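Photosystem II assembly protein Ycf48 (Thermosynechococcus elongatus, PDB 5OJ5) probably assists the early assembly of photosystem II and the replacement of photodamaged D1, and binds the C-terminal extension of the D1 precursor. Local coordinates at residues V74-M79 against L93-S98. Sequence-based numbering, arbitrary orientation. Where two conformers were deposited one is given.
Sequences VNATLM and LVLDHS
Leu78 holds CG anti to its backbone N (chi1 -179°), whereas Leu93 holds CG anti to its carbonyl carbon (chi1 -68°), and on these two stems the leucine branches cross obliquely. CD2 of Leu78 meets CD1 of Leu93 at 3.8 Å and lies almost as close to Leu93 CG. A water bridges the backbones beside this apolar pair: it donates to Ala76 O at 2.9 Å and accepts from Leu93 N, so a carbonyl and an N-H of the two backbones are linked although no direct hydrogen bond joins the segments. Further along, Ala76 CB points at the loop, 4.3 Å from Leu95 CD1 and 3.8 Å from Ser98 O. That same carbonyl oxygen receives a CA-H...O contact from Asn75, with CA to O at 3.1 Å. In this seven-bladed beta-propeller, residues 74-76 belong to the turn between strands 69-73 and 77-81, while 93-98 is part of the link from outer strand 89-90 to strand 101-108, which opens the next blade. Asn75 and Ala76, both with positive phi, are the central residues of a type I' beta turn, in which Val74 O accepts from Thr77 N and, at 2.7 Å, from Thr77 OG1. Phe102 packs against both Ala76 and Leu95, and Leu122 of the next blade against Leu93. Leu93 and Leu95 also touch apolar side chains of the bound D1 peptide, to whose backbone Val94 is hydrogen-bonded.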
ATOM      1  N   VAL A  74       1.104  -0.734 -13.524  0.53 11.83           N
ATOM      2  CA  VAL A  74       1.944  -0.145 -14.565  0.53 14.09           C
ATOM      3  C   VAL A  74       1.315  -0.380 -15.935  0.53 13.37           C
ATOM      4  O   VAL A  74       0.574  -1.347 -16.135  0.53 14.06           O
ATOM      5  CB  VAL A  74       3.342  -0.791 -14.426  0.53 17.21           C
ATOM      6  CG1 VAL A  74       4.280  -0.434 -15.548  0.53 19.14           C
ATOM      7  CG2 VAL A  74       3.978  -0.357 -13.095  0.53 19.37           C
ATOM      8  N   ASN A  75       1.619   0.516 -16.895  1.00 15.03           N
ATOM      9  CA  ASN A  75       1.106   0.412 -18.256  1.00 17.55           C
ATOM     10  C   ASN A  75      -0.405   0.403 -18.304  1.00 15.44           C
ATOM     11  O   ASN A  75      -1.020  -0.354 -19.060  1.00 16.70           O
ATOM     12  CB  ASN A  75       1.723  -0.763 -18.975  1.00 21.27           C
ATOM     13  CG  ASN A  75       3.221  -0.620 -19.105  1.00 28.75           C
ATOM     14  OD1 ASN A  75       3.919  -1.617 -19.126  1.00 33.63           O
ATOM     15  ND2 ASN A  75       3.731   0.631 -19.168  1.00 30.24           N
ATOM     16  N   ALA A  76      -0.995   1.268 -17.476  1.00 14.06           N
ATOM     17  CA  ALA A  76      -2.441   1.461 -17.457  1.00 13.70           C
ATOM     18  C   ALA A  76      -3.161   0.160 -17.195  1.00 12.45           C
ATOM     19  O   ALA A  76      -4.280  -0.033 -17.662  1.00 14.68           O
ATOM     20  CB  ALA A  76      -2.938   2.189 -18.716  1.00 16.38           C
ATOM     21  N   THR A  77      -2.551  -0.710 -16.396  1.00 11.32           N
ATOM     22  CA  THR A  77      -3.189  -1.993 -16.094  1.00 11.93           C
ATOM     23  C   THR A  77      -4.363  -1.816 -15.153  1.00 10.23           C
ATOM     24  O   THR A  77      -4.248  -1.165 -14.112  1.00 10.21           O
ATOM     25  CB  THR A  77      -2.182  -2.983 -15.501  1.00 13.16           C
ATOM     26  OG1 THR A  77      -1.215  -3.273 -16.519  1.00 15.19           O
ATOM     27  CG2 THR A  77      -2.826  -4.288 -15.051  1.00 15.84           C
ATOM     28  N   LEU A  78      -5.474  -2.459 -15.487  1.00 11.14           N
ATOM     29  CA  LEU A  78      -6.714  -2.396 -14.733  1.00  9.69           C
ATOM     30  C   LEU A  78      -7.341  -3.774 -14.837  1.00  9.90           C
ATOM     31  O   LEU A  78      -7.515  -4.286 -15.959  1.00 12.40           O
ATOM     32  CB  LEU A  78      -7.607  -1.372 -15.413  1.00 13.07           C
ATOM     33  CG  LEU A  78      -8.956  -1.096 -14.795  1.00 13.86           C
ATOM     34  CD1 LEU A  78      -8.845  -0.579 -13.348  1.00 14.11           C
ATOM     35  CD2 LEU A  78      -9.773  -0.097 -15.614  1.00 16.32           C
ATOM     36  N   MET A  79      -7.683  -4.414 -13.706  1.00  9.82           N
ATOM     37  CA  MET A  79      -8.374  -5.702 -13.759  1.00 10.30           C
ATOM     38  C   MET A  79      -9.474  -5.744 -12.729  1.00  9.58           C
ATOM     39  O   MET A  79      -9.387  -5.096 -11.669  1.00 10.11           O
ATOM     40  CB  MET A  79      -7.447  -6.887 -13.530  1.00 10.46           C
ATOM     41  CG  MET A  79      -6.234  -6.900 -14.433  1.00 11.35           C
ATOM     42  SD  MET A  79      -5.466  -8.528 -14.397  1.00 14.14           S
ATOM     43  CE  MET A  79      -4.075  -8.271 -15.459  1.00 15.29           C
ATOM     44  N   LEU A  93      -8.840   0.545 -20.858  1.00 13.06           N
ATOM     45  CA  LEU A  93      -9.534   1.772 -21.218  1.00 13.84           C
ATOM     46  C   LEU A  93      -8.881   2.403 -22.437  1.00 13.72           C
ATOM     47  O   LEU A  93      -7.656   2.376 -22.603  1.00 15.00           O
ATOM     48  CB  LEU A  93      -9.543   2.727 -20.043  1.00 15.91           C
ATOM     49  CG  LEU A  93     -10.411   2.272 -18.839  1.00 18.18           C
ATOM     50  CD1 LEU A  93     -10.058   3.124 -17.635  1.00 20.39           C
ATOM     51  CD2 LEU A  93     -11.901   2.330 -19.171  1.00 20.91           C
ATOM     52  N   VAL A  94      -9.714   2.985 -23.295  1.00 13.64           N
ATOM     53  CA  VAL A  94      -9.210   3.622 -24.495  1.00 13.39           C
ATOM     54  C   VAL A  94      -8.839   5.043 -24.086  1.00 14.37           C
ATOM     55  O   VAL A  94      -9.621   5.986 -24.196  1.00 18.46           O
ATOM     56  CB  VAL A  94     -10.194   3.551 -25.661  1.00 15.10           C
ATOM     57  CG1 VAL A  94      -9.584   4.275 -26.886  1.00 18.00           C
ATOM     58  CG2 VAL A  94     -10.497   2.130 -26.028  1.00 14.95           C
ATOM     59  N   LEU A  95      -7.632   5.193 -23.600  1.00 14.59           N
ATOM     60  CA  LEU A  95      -7.038   6.446 -23.153  1.00 15.29           C
ATOM     61  C   LEU A  95      -6.170   7.001 -24.267  1.00 17.94           C
ATOM     62  O   LEU A  95      -6.006   6.397 -25.330  1.00 19.48           O
ATOM     63  CB  LEU A  95      -6.184   6.224 -21.901  1.00 16.67           C
ATOM     64  CG  LEU A  95      -6.900   5.579 -20.744  1.00 18.85           C
ATOM     65  CD1 LEU A  95      -5.934   5.178 -19.623  1.00 20.12           C
ATOM     66  CD2 LEU A  95      -7.961   6.543 -20.183  1.00 22.72           C
ATOM     67  N   ASP A  96      -5.600   8.183 -24.038  1.00 18.45           N
ATOM     68  CA  ASP A  96      -4.711   8.726 -25.073  1.00 20.61           C
ATOM     69  C   ASP A  96      -3.417   7.913 -25.249  1.00 20.46           C
ATOM     70  O   ASP A  96      -2.856   7.889 -26.350  1.00 22.27           O
ATOM     71  CB  ASP A  96      -4.459  10.212 -24.871  1.00 24.50           C
ATOM     72  CG  ASP A  96      -3.836  10.538 -23.555  1.00 27.01           C
ATOM     73  OD1 ASP A  96      -4.016   9.809 -22.559  1.00 25.72           O
ATOM     74  OD2 ASP A  96      -3.184  11.597 -23.515  1.00 31.80           O
ATOM     75  N   HIS A  97      -2.931   7.262 -24.204  1.00 20.25           N
ATOM     76  CA  HIS A  97      -1.782   6.376 -24.324  1.00 20.63           C
ATOM     77  C   HIS A  97      -1.888   5.402 -23.170  1.00 18.16           C
ATOM     78  O   HIS A  97      -2.727   5.564 -22.289  1.00 18.85           O
ATOM     79  CB  HIS A  97      -0.456   7.155 -24.318  1.00 22.15           C
ATOM     80  CG  HIS A  97      -0.202   7.921 -23.052  1.00 20.56           C
ATOM     81  ND1 HIS A  97       0.322   7.337 -21.920  1.00 22.28           N
ATOM     82  CD2 HIS A  97      -0.329   9.243 -22.772  1.00 22.55           C
ATOM     83  CE1 HIS A  97       0.459   8.259 -20.979  1.00 22.30           C
ATOM     84  NE2 HIS A  97       0.060   9.421 -21.467  1.00 22.73           N
ATOM     85  N   SER A  98      -1.014   4.399 -23.150  1.00 18.61           N
ATOM     86  CA  SER A  98      -1.020   3.414 -22.075  1.00 18.01           C
ATOM     87  C   SER A  98       0.218   3.471 -21.203  1.00 17.99           C
ATOM     88  O   SER A  98       0.473   2.521 -20.465  1.00 23.68           O
ATOM     89  CB  SER A  98      -1.159   2.003 -22.609  1.00 19.00           C
ATOM     90  OG  SER A  98      -0.058   1.699 -23.446  1.00 21.94           O
TER
HETATM   91  O   HOH W   1      -6.594   0.913 -19.129  1.00 28.19           O